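Local coordinates for NLP/P60 family protein (PDB 3H41), which probably cleaves gamma-D-glutamyl-L-lysine bonds of murein peptides as an NlpC/P60 cysteine peptidase, releasing the dipeptide L-Ala-gamma-D-Glu, at residues A[10-15]-A[162-167]; A[63-68]-A[143-148]; A[122-127]-A[172-177]. One frame throughout, in Å; residues are numbered along the deposited sequence. Where two conformers were deposited one is given.

Contact 1: residues A[10-15]-A[162-167]. With PG4 (tetraethylene glycol), chain G; PO4 (phosphate ion), chain D.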
loop_
_atom_site.group_PDB
_atom_site.type_symbol
_atom_site.label_atom_id
_atom_site.label_comp_id
_atom_site.label_asym_id
_atom_site.label_seq_id
_atom_site.Cartn_x
_atom_site.Cartn_y
_atom_site.Cartn_z
ATOM N N PHE A 10 -11.199 6.279 -10.561
ATOM C CA PHE A 10 -10.448 6.523 -9.326
ATOM C C PHE A 10 -11.027 5.745 -8.151
ATOM O O PHE A 10 -12.230 5.663 -7.989
ATOM C CB PHE A 10 -10.456 8.027 -9.036
ATOM C CG PHE A 10 -9.730 8.823 -10.103
ATOM C CD1 PHE A 10 -8.354 8.996 -10.053
ATOM C CD2 PHE A 10 -10.410 9.284 -11.193
ATOM C CE1 PHE A 10 -7.669 9.684 -11.054
ATOM C CE2 PHE A 10 -9.740 9.972 -12.200
ATOM C CZ PHE A 10 -8.373 10.166 -12.130
ATOM N N ILE A 11 -10.158 5.247 -7.285
ATOM C CA ILE A 11 -10.599 4.595 -6.048
ATOM C C ILE A 11 -11.365 5.561 -5.146
ATOM O O ILE A 11 -10.873 6.645 -4.854
ATOM C CB ILE A 11 -9.382 4.020 -5.284
ATOM C CG1 ILE A 11 -8.582 3.094 -6.192
ATOM C CG2 ILE A 11 -9.820 3.320 -3.988
ATOM C CD1 ILE A 11 -9.313 1.900 -6.753
ATOM N N ASP A 12 -12.548 5.135 -4.693
ATOM C CA ASP A 12 -13.491 5.989 -3.975
ATOM C C ASP A 12 -13.653 5.538 -2.528
ATOM O O ASP A 12 -14.535 6.019 -1.840
ATOM C CB ASP A 12 -14.847 6.052 -4.710
ATOM C CG ASP A 12 -15.759 7.188 -4.193
ATOM O OD1 ASP A 12 -15.257 8.296 -3.976
ATOM O OD2 ASP A 12 -16.977 6.964 -3.973
ATOM N N VAL A 13 -12.765 4.641 -2.059
ATOM C CA VAL A 13 -12.814 4.172 -0.682
ATOM C C VAL A 13 -11.423 4.330 -0.110
ATOM O O VAL A 13 -10.428 4.535 -0.852
ATOM C CB VAL A 13 -13.349 2.673 -0.567
ATOM C CG1 VAL A 13 -14.849 2.638 -0.845
ATOM C CG2 VAL A 13 -12.582 1.717 -1.488
ATOM N N SER A 14 -11.316 4.254 1.210
ATOM C CA SER A 14 -9.993 4.469 1.836
ATOM C C SER A 14 -8.966 3.497 1.249
ATOM O O SER A 14 -7.871 3.899 0.840
ATOM C CB SER A 14 -10.062 4.363 3.343
ATOM O OG SER A 14 -10.598 3.097 3.712
ATOM N N ALA A 15 -9.339 2.233 1.167
ATOM C CA ALA A 15 -8.571 1.277 0.398
ATOM C C ALA A 15 -9.474 0.193 -0.214
ATOM O O ALA A 15 -10.385 -0.351 0.458
ATOM C CB ALA A 15 -7.414 0.692 1.219
ATOM N N LEU A 162 -11.507 15.360 -2.645
ATOM C CA LEU A 162 -11.780 13.915 -2.697
ATOM C C LEU A 162 -12.112 13.449 -4.134
ATOM O O LEU A 162 -12.568 14.229 -4.967
ATOM C CB LEU A 162 -12.949 13.560 -1.782
ATOM C CG LEU A 162 -12.689 13.924 -0.334
ATOM C CD1 LEU A 162 -13.893 13.537 0.497
ATOM C CD2 LEU A 162 -11.402 13.254 0.148
ATOM N N PRO A 163 -11.893 12.161 -4.425
ATOM C CA PRO A 163 -12.128 11.670 -5.792
ATOM C C PRO A 163 -13.587 11.807 -6.260
ATOM O O PRO A 163 -13.849 11.804 -7.461
ATOM C CB PRO A 163 -11.705 10.183 -5.728
ATOM C CG PRO A 163 -11.216 9.919 -4.400
ATOM C CD PRO A 163 -11.181 11.181 -3.589
ATOM N N ASN A 164 -14.526 11.900 -5.326
ATOM C CA ASN A 164 -15.904 12.117 -5.700
ATOM C C ASN A 164 -16.249 13.596 -5.924
ATOM O O ASN A 164 -17.410 13.918 -6.184
ATOM C CB ASN A 164 -16.854 11.483 -4.700
ATOM C CG ASN A 164 -16.880 12.200 -3.365
ATOM O OD1 ASN A 164 -16.085 13.107 -3.115
ATOM N ND2 ASN A 164 -17.807 11.804 -2.509
ATOM N N GLY A 165 -15.258 14.475 -5.844
ATOM C CA GLY A 165 -15.497 15.935 -5.978
ATOM C C GLY A 165 -15.865 16.688 -4.710
ATOM O O GLY A 165 -15.974 17.924 -4.744
ATOM N N GLN A 166 -16.060 15.992 -3.577
ATOM C CA GLN A 166 -16.259 16.687 -2.301
ATOM C C GLN A 166 -14.940 17.247 -1.790
ATOM O O GLN A 166 -13.847 16.862 -2.232
ATOM C CB GLN A 166 -16.883 15.758 -1.246
ATOM C CG GLN A 166 -18.310 15.348 -1.545
ATOM C CD GLN A 166 -18.903 14.494 -0.444
ATOM O OE1 GLN A 166 -18.411 13.368 -0.181
ATOM N NE2 GLN A 166 -19.954 15.015 0.222
ATOM N N LYS A 167 -15.058 18.195 -0.874
ATOM C CA LYS A 167 -13.927 18.829 -0.216
ATOM C C LYS A 167 -13.875 18.361 1.243
ATOM O O LYS A 167 -14.927 18.069 1.854
ATOM C CB LYS A 167 -14.080 20.343 -0.289
ATOM C CG LYS A 167 -14.120 20.889 -1.732
ATOM C CD LYS A 167 -14.155 22.415 -1.733
ATOM C CE LYS A 167 -14.079 23.013 -3.153
ATOM N NZ LYS A 167 -15.113 22.456 -4.044
HETATM O O1 PG4 G . -14.522 10.279 -2.570
HETATM C C1 PG4 G . -14.447 10.021 -1.156
HETATM C C2 PG4 G . -15.594 9.140 -0.686
HETATM O O2 PG4 G . -15.785 9.244 0.732
HETATM C C3 PG4 G . -17.110 9.642 1.108
HETATM C C4 PG4 G . -17.389 9.277 2.558
HETATM O O3 PG4 G . -16.842 7.986 2.811
HETATM P P PO4 D . -22.629 13.860 2.064
HETATM O O1 PO4 D . -23.075 14.880 1.046
HETATM O O2 PO4 D . -23.644 13.857 3.224
HETATM O O3 PO4 D . -22.647 12.511 1.376
HETATM O O4 PO4 D . -21.261 14.184 2.574
HETATM O O HOH W 1 -18.693 8.833 -3.396
#
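Asp12 OD2 is gripped twice: a water donates to it at 2.6 Å and the side-chain amide of Asn35 bonds to it as well. The same water accepts from Asn164 ND2 at 3.2 Å and so bridges the two segments. The second carboxylate oxygen, Asp12 OD1, takes the hydroxyl O1 of a tetraethylene glycol at 2.5 Å, and that hydroxyl accepts in turn from the backbone N of Asn164. Asp12 CG stands anti to the backbone N (chi1 -166°), which carries CG to the side of Asn164.

Two bonds to Gln166 fix the Asn164 side chain. Its OD1 accepts from Gln166 N at 2.9 Å, an Asx turn; its ND2 donates to Gln166 OE1, which lies near the amide plane of Asn164, though ND2 stands above the carbonyl plane of Gln166. Alongside, Pro163 CG lies 3.3 Å from Ile11 O, and Pro163 CB meets Phe10 CB at 4.1 Å.

No direct hydrogen bond joins the segments. The turn between strands 157-161 and 167-171 of the second SH3-like domain packs on the end of strand 8-11 through its proline, whereas the polar half depends on mediators; the glycol, probably from the crystallisation liquor, need not persist in solution.

Contact 2: residues A[63-68]-A[143-148]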
loop_
_atom_site.group_PDB
_atom_site.type_symbol
_atom_site.label_atom_id
_atom_site.label_comp_id
_atom_site.label_asym_id
_atom_site.label_seq_id
_atom_site.Cartn_x
_atom_site.Cartn_y
_atom_site.Cartn_z
ATOM N N GLN A 63 -4.004 -3.984 -2.998
ATOM C CA GLN A 63 -4.971 -2.994 -2.580
ATOM C C GLN A 63 -4.571 -1.666 -3.167
ATOM O O GLN A 63 -3.374 -1.429 -3.378
ATOM C CB GLN A 63 -5.018 -2.883 -1.058
ATOM C CG GLN A 63 -5.650 -4.109 -0.323
ATOM C CD GLN A 63 -5.641 -3.912 1.175
ATOM O OE1 GLN A 63 -4.663 -3.379 1.734
ATOM N NE2 GLN A 63 -6.742 -4.286 1.840
ATOM N N ALA A 64 -5.564 -0.811 -3.444
ATOM C CA ALA A 64 -5.325 0.520 -4.015
ATOM C C ALA A 64 -5.967 1.542 -3.113
ATOM O O ALA A 64 -7.077 1.311 -2.603
ATOM C CB ALA A 64 -5.894 0.611 -5.431
ATOM N N LEU A 65 -5.281 2.662 -2.900
ATOM C CA LEU A 65 -5.785 3.682 -1.971
ATOM C C LEU A 65 -6.734 4.718 -2.598
ATOM O O LEU A 65 -6.654 5.005 -3.794
ATOM C CB LEU A 65 -4.627 4.438 -1.323
ATOM C CG LEU A 65 -3.545 3.618 -0.590
ATOM C CD1 LEU A 65 -2.473 4.531 0.071
ATOM C CD2 LEU A 65 -4.192 2.659 0.419
ATOM N N LEU A 66 -7.574 5.319 -1.749
ATOM C CA LEU A 66 -8.399 6.464 -2.098
ATOM C C LEU A 66 -7.656 7.397 -3.049
ATOM O O LEU A 66 -6.510 7.800 -2.783
ATOM C CB LEU A 66 -8.798 7.228 -0.841
ATOM C CG LEU A 66 -9.709 8.429 -1.095
ATOM C CD1 LEU A 66 -11.106 7.954 -1.350
ATOM C CD2 LEU A 66 -9.616 9.403 0.134
ATOM N N GLY A 67 -8.302 7.717 -4.164
ATOM C CA GLY A 67 -7.722 8.604 -5.162
ATOM C C GLY A 67 -6.768 8.017 -6.180
ATOM O O GLY A 67 -6.424 8.696 -7.157
ATOM N N GLN A 68 -6.303 6.778 -5.970
ATOM C CA GLN A 68 -5.410 6.138 -6.922
ATOM C C GLN A 68 -6.173 5.907 -8.232
ATOM O O GLN A 68 -7.389 5.617 -8.212
ATOM C CB GLN A 68 -4.865 4.820 -6.346
ATOM C CG GLN A 68 -3.633 4.268 -7.040
ATOM C CD GLN A 68 -2.763 3.353 -6.139
ATOM O OE1 GLN A 68 -3.127 3.003 -4.983
ATOM N NE2 GLN A 68 -1.594 2.985 -6.666
ATOM N N SER A 143 -5.537 5.997 4.795
ATOM C CA SER A 143 -4.219 5.417 4.998
ATOM C C SER A 143 -3.033 6.346 4.725
ATOM O O SER A 143 -3.064 7.160 3.828
ATOM C CB SER A 143 -4.083 4.221 4.036
ATOM O OG SER A 143 -2.761 3.694 4.020
ATOM N N TYR A 144 -1.964 6.160 5.488
ATOM C CA TYR A 144 -0.622 6.534 5.094
ATOM C C TYR A 144 -0.501 6.329 3.588
ATOM O O TYR A 144 -0.945 5.321 3.026
ATOM C CB TYR A 144 0.409 5.630 5.809
ATOM C CG TYR A 144 1.818 6.037 5.498
ATOM C CD1 TYR A 144 2.368 7.165 6.087
ATOM C CD2 TYR A 144 2.582 5.352 4.552
ATOM C CE1 TYR A 144 3.665 7.572 5.786
ATOM C CE2 TYR A 144 3.889 5.769 4.225
ATOM C CZ TYR A 144 4.414 6.902 4.854
ATOM O OH TYR A 144 5.689 7.405 4.576
ATOM N N ASN A 145 0.077 7.321 2.937
ATOM C CA ASN A 145 0.437 7.255 1.506
ATOM C C ASN A 145 -0.711 7.596 0.562
ATOM O O ASN A 145 -0.543 7.517 -0.649
ATOM C CB ASN A 145 1.031 5.894 1.113
ATOM C CG ASN A 145 1.759 5.944 -0.226
ATOM O OD1 ASN A 145 2.497 6.904 -0.523
ATOM N ND2 ASN A 145 1.521 4.921 -1.064
ATOM N N THR A 146 -1.865 7.949 1.115
ATOM C CA THR A 146 -2.988 8.538 0.353
ATOM C C THR A 146 -2.547 9.927 -0.133
ATOM O O THR A 146 -1.926 10.672 0.638
ATOM C CB THR A 146 -4.237 8.638 1.238
ATOM O OG1 THR A 146 -4.634 7.304 1.703
ATOM C CG2 THR A 146 -5.411 9.348 0.497
ATOM N N ARG A 147 -2.811 10.244 -1.403
ATOM C CA ARG A 147 -2.495 11.537 -1.976
ATOM C C ARG A 147 -3.765 12.173 -2.499
ATOM O O ARG A 147 -4.462 11.569 -3.290
ATOM C CB ARG A 147 -1.499 11.438 -3.124
ATOM C CG ARG A 147 -0.176 10.793 -2.777
ATOM C CD ARG A 147 -0.121 9.327 -3.272
ATOM N NE ARG A 147 1.152 8.715 -2.896
ATOM C CZ ARG A 147 2.321 8.970 -3.492
ATOM N NH1 ARG A 147 2.400 9.776 -4.542
ATOM N NH2 ARG A 147 3.418 8.400 -3.047
ATOM N N LEU A 148 -4.057 13.393 -2.048
ATOM C CA LEU A 148 -5.198 14.141 -2.545
ATOM C C LEU A 148 -4.786 15.569 -2.911
ATOM O O LEU A 148 -3.959 16.185 -2.218
ATOM C CB LEU A 148 -6.322 14.149 -1.518
ATOM C CG LEU A 148 -6.898 12.775 -1.145
ATOM C CD1 LEU A 148 -7.663 12.877 0.170
ATOM C CD2 LEU A 148 -7.786 12.177 -2.236
HETATM O O HOH W 2 -3.899 8.329 -3.243
HETATM O O HOH W 3 -3.555 9.425 -5.683
#
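Leu65 lays its forked end over the 143-146 turn: CD1 rests 3.4 Å from Tyr144 O and also meets the backbone carbon of Asn145, while CD2 lies 3.9 Å from Ser143 CB. The surface beneath it is a type II turn with a well-satisfied carbonyl, for Ser143 O accepts both Thr146 N and Thr146 OG1, the latter at 2.6 Å in the carbonyl plane and on a lone pair. Ser143 OG donates to Tyr144 O.

A second type II turn, Leu65 to Gln68, follows strand 60-65 of the first SH3-like domain and meets the turn leading into strand 147-153 of the second. Leu66 and Leu148 cross at about a right angle, CD2 of Leu66 lying 4.0 Å from CD1 of Leu148, and Thr146 CG2 sits 3.8 Å from Leu66 O. In the absence of a direct hydrogen bond between the segments, a water links Leu66 O, at 2.7 Å, to Arg147 N. Arg147 turns back on its own segment: NE and NH2 grip Asn145 OD1 side-on from the same face of its amide plane, and NH1 goes to Gln181.

Strand 209-210 reaches both sides of this interface, with Ser210 touching Leu65 and Ser143. Helix 218-225 packs on Gln68, Tyr144, Asn145 and Arg147, and strand 119-122 touches Asn145, Thr146 and Arg147.

Contact 3: residues A[122-127]-A[172-177]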
loop_
_atom_site.group_PDB
_atom_site.type_symbol
_atom_site.label_atom_id
_atom_site.label_comp_id
_atom_site.label_asym_id
_atom_site.label_seq_id
_atom_site.Cartn_x
_atom_site.Cartn_y
_atom_site.Cartn_z
ATOM N N VAL A 122 -0.664 11.707 3.101
ATOM C CA VAL A 122 -0.986 11.411 4.467
ATOM C C VAL A 122 0.246 10.687 5.066
ATOM O O VAL A 122 0.706 9.703 4.498
ATOM C CB VAL A 122 -2.225 10.519 4.535
ATOM C CG1 VAL A 122 -2.483 10.057 5.959
ATOM C CG2 VAL A 122 -3.414 11.248 3.995
ATOM N N THR A 123 0.757 11.172 6.192
ATOM C CA THR A 123 2.065 10.753 6.696
ATOM C C THR A 123 2.021 10.074 8.082
ATOM O O THR A 123 3.053 9.784 8.656
ATOM C CB THR A 123 3.062 11.942 6.715
ATOM O OG1 THR A 123 2.453 13.069 7.361
ATOM C CG2 THR A 123 3.449 12.313 5.277
ATOM N N LYS A 124 0.837 9.883 8.632
ATOM C CA LYS A 124 0.635 9.001 9.773
ATOM C C LYS A 124 0.021 7.664 9.306
ATOM O O LYS A 124 -0.578 7.596 8.249
ATOM C CB LYS A 124 -0.305 9.654 10.782
ATOM C CG LYS A 124 0.273 10.924 11.400
ATOM C CD LYS A 124 1.282 10.573 12.476
ATOM C CE LYS A 124 1.657 11.812 13.314
ATOM N NZ LYS A 124 2.372 12.826 12.475
ATOM N N PRO A 125 0.123 6.615 10.130
ATOM C CA PRO A 125 -0.358 5.284 9.685
ATOM C C PRO A 125 -1.783 5.280 9.129
ATOM O O PRO A 125 -2.060 4.724 8.062
ATOM C CB PRO A 125 -0.262 4.450 10.965
ATOM C CG PRO A 125 0.893 5.095 11.719
ATOM C CD PRO A 125 0.706 6.571 11.492
ATOM N N THR A 126 -2.690 5.898 9.872
ATOM C CA THR A 126 -3.943 6.350 9.301
ATOM C C THR A 126 -4.239 7.746 9.876
ATOM O O THR A 126 -3.605 8.187 10.846
ATOM C CB THR A 126 -5.134 5.428 9.603
ATOM O OG1 THR A 126 -5.448 5.433 11.005
ATOM C CG2 THR A 126 -4.901 3.981 9.092
ATOM N N ALA A 127 -5.193 8.428 9.271
ATOM C CA ALA A 127 -5.628 9.742 9.780
ATOM C C ALA A 127 -7.072 9.933 9.429
ATOM O O ALA A 127 -7.545 9.297 8.488
ATOM C CB ALA A 127 -4.792 10.867 9.118
ATOM N N LYS A 172 -2.852 19.431 10.023
ATOM C CA LYS A 172 -1.522 19.534 9.441
ATOM C C LYS A 172 -0.518 18.481 9.910
ATOM O O LYS A 172 0.405 18.134 9.175
ATOM C CB LYS A 172 -0.947 20.902 9.765
ATOM C CG LYS A 172 -1.319 21.938 8.788
ATOM C CD LYS A 172 -0.714 23.266 9.250
ATOM C CE LYS A 172 -0.338 24.101 8.094
ATOM N NZ LYS A 172 -0.213 25.527 8.495
ATOM N N ASN A 173 -0.643 18.036 11.154
ATOM C CA ASN A 173 0.274 17.045 11.682
ATOM C C ASN A 173 0.045 15.654 11.045
ATOM O O ASN A 173 0.874 14.747 11.224
ATOM C CB ASN A 173 0.118 16.915 13.190
ATOM C CG ASN A 173 0.746 18.074 13.958
ATOM O OD1 ASN A 173 1.771 18.632 13.556
ATOM N ND2 ASN A 173 0.136 18.422 15.091
ATOM N N ASP A 174 -1.087 15.465 10.363
ATOM C CA ASP A 174 -1.395 14.177 9.725
ATOM C C ASP A 174 -0.904 14.062 8.301
ATOM O O ASP A 174 -1.065 13.007 7.688
ATOM C CB ASP A 174 -2.896 13.887 9.727
ATOM C CG ASP A 174 -3.418 13.446 11.080
ATOM O OD1 ASP A 174 -2.665 12.777 11.821
ATOM O OD2 ASP A 174 -4.599 13.743 11.389
ATOM N N GLY A 175 -0.326 15.121 7.750
ATOM C CA GLY A 175 0.075 15.100 6.345
ATOM C C GLY A 175 1.197 16.061 6.032
ATOM O O GLY A 175 1.630 16.848 6.893
ATOM N N THR A 176 1.657 15.988 4.788
ATOM C CA THR A 176 2.733 16.810 4.243
ATOM C C THR A 176 2.327 17.185 2.829
ATOM O O THR A 176 1.775 16.326 2.149
ATOM C CB THR A 176 4.010 15.932 4.133
ATOM O OG1 THR A 176 4.397 15.473 5.441
ATOM C CG2 THR A 176 5.157 16.671 3.459
ATOM N N PHE A 177 2.648 18.376 2.336
ATOM C CA PHE A 177 2.369 18.576 0.917
ATOM C C PHE A 177 3.602 18.557 0.043
ATOM O O PHE A 177 4.712 18.820 0.500
ATOM C CB PHE A 177 1.413 19.744 0.614
ATOM C CG PHE A 177 2.058 21.078 0.555
ATOM C CD1 PHE A 177 2.576 21.550 -0.634
ATOM C CD2 PHE A 177 2.096 21.883 1.689
ATOM C CE1 PHE A 177 3.153 22.793 -0.703
ATOM C CE2 PHE A 177 2.667 23.136 1.641
ATOM C CZ PHE A 177 3.197 23.601 0.440
HETATM O O HOH W 4 -3.393 10.266 12.731
#
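Lys124 and Asp174 cross at about a right angle, with the aliphatic CG of Lys124 passing 3.5 Å from Asp174 OD1. The lysine chain bends at chi2 (-78°) and again at chi4 (-65°), the second bend placing Lys124 NZ 2.7 Å from Asn173 O. This bond runs nearly along the C=O axis, at 161° at the oxygen. Lys124 NZ is 5.1 Å from Asp174 OD1, so the opposite charges are near but not paired. Against the same carboxylate, Ala127 CB packs 3.5 Å from Asp174 CG, and a water donates to both Asp174 OD1 and Thr126 O.

On the other flank, Thr123 OG1 lies 3.3 Å from Gly175 CA. Beside it the backbones join: Thr123 N donates to Asp174 O at 3.0 Å, and Val122 with Gly175 forms an antiparallel non-hydrogen-bonded pair.

The pairing thus ties strand 119-122 to the edge strand 175-178 of the second SH3-like domain. Its direct hydrogen bonds end on main-chain carbonyls: the charged ammonium group of Lys124 acts as a donor to one of them, and Asp174 may add some longer-range attraction.

In the fold
Contacts 1 and 2 join the N-terminal SH3-like part of the chain to the second SH3-like domain, whereas contact 3 lies within the latter. The centres of contacts 1 and 2 are about 9 Å apart, and probable backbone hydrogen bonds couple them: Ile11 O with Gly67 N, and Ile11 N with Gln68 O, both 2.9 Å. Contacts 2 and 3, about 12 Å apart between centres, are coupled likewise by Asn145 N and Val122 O at 2.9 Å. Contacts 1 and 3 do not touch. None reaches the substrate site directly: the side chain of Ile11 lies about 10 Å from that of Tyr96, and Leu65 about 12 Å from Asp215, both substrate-binding residues.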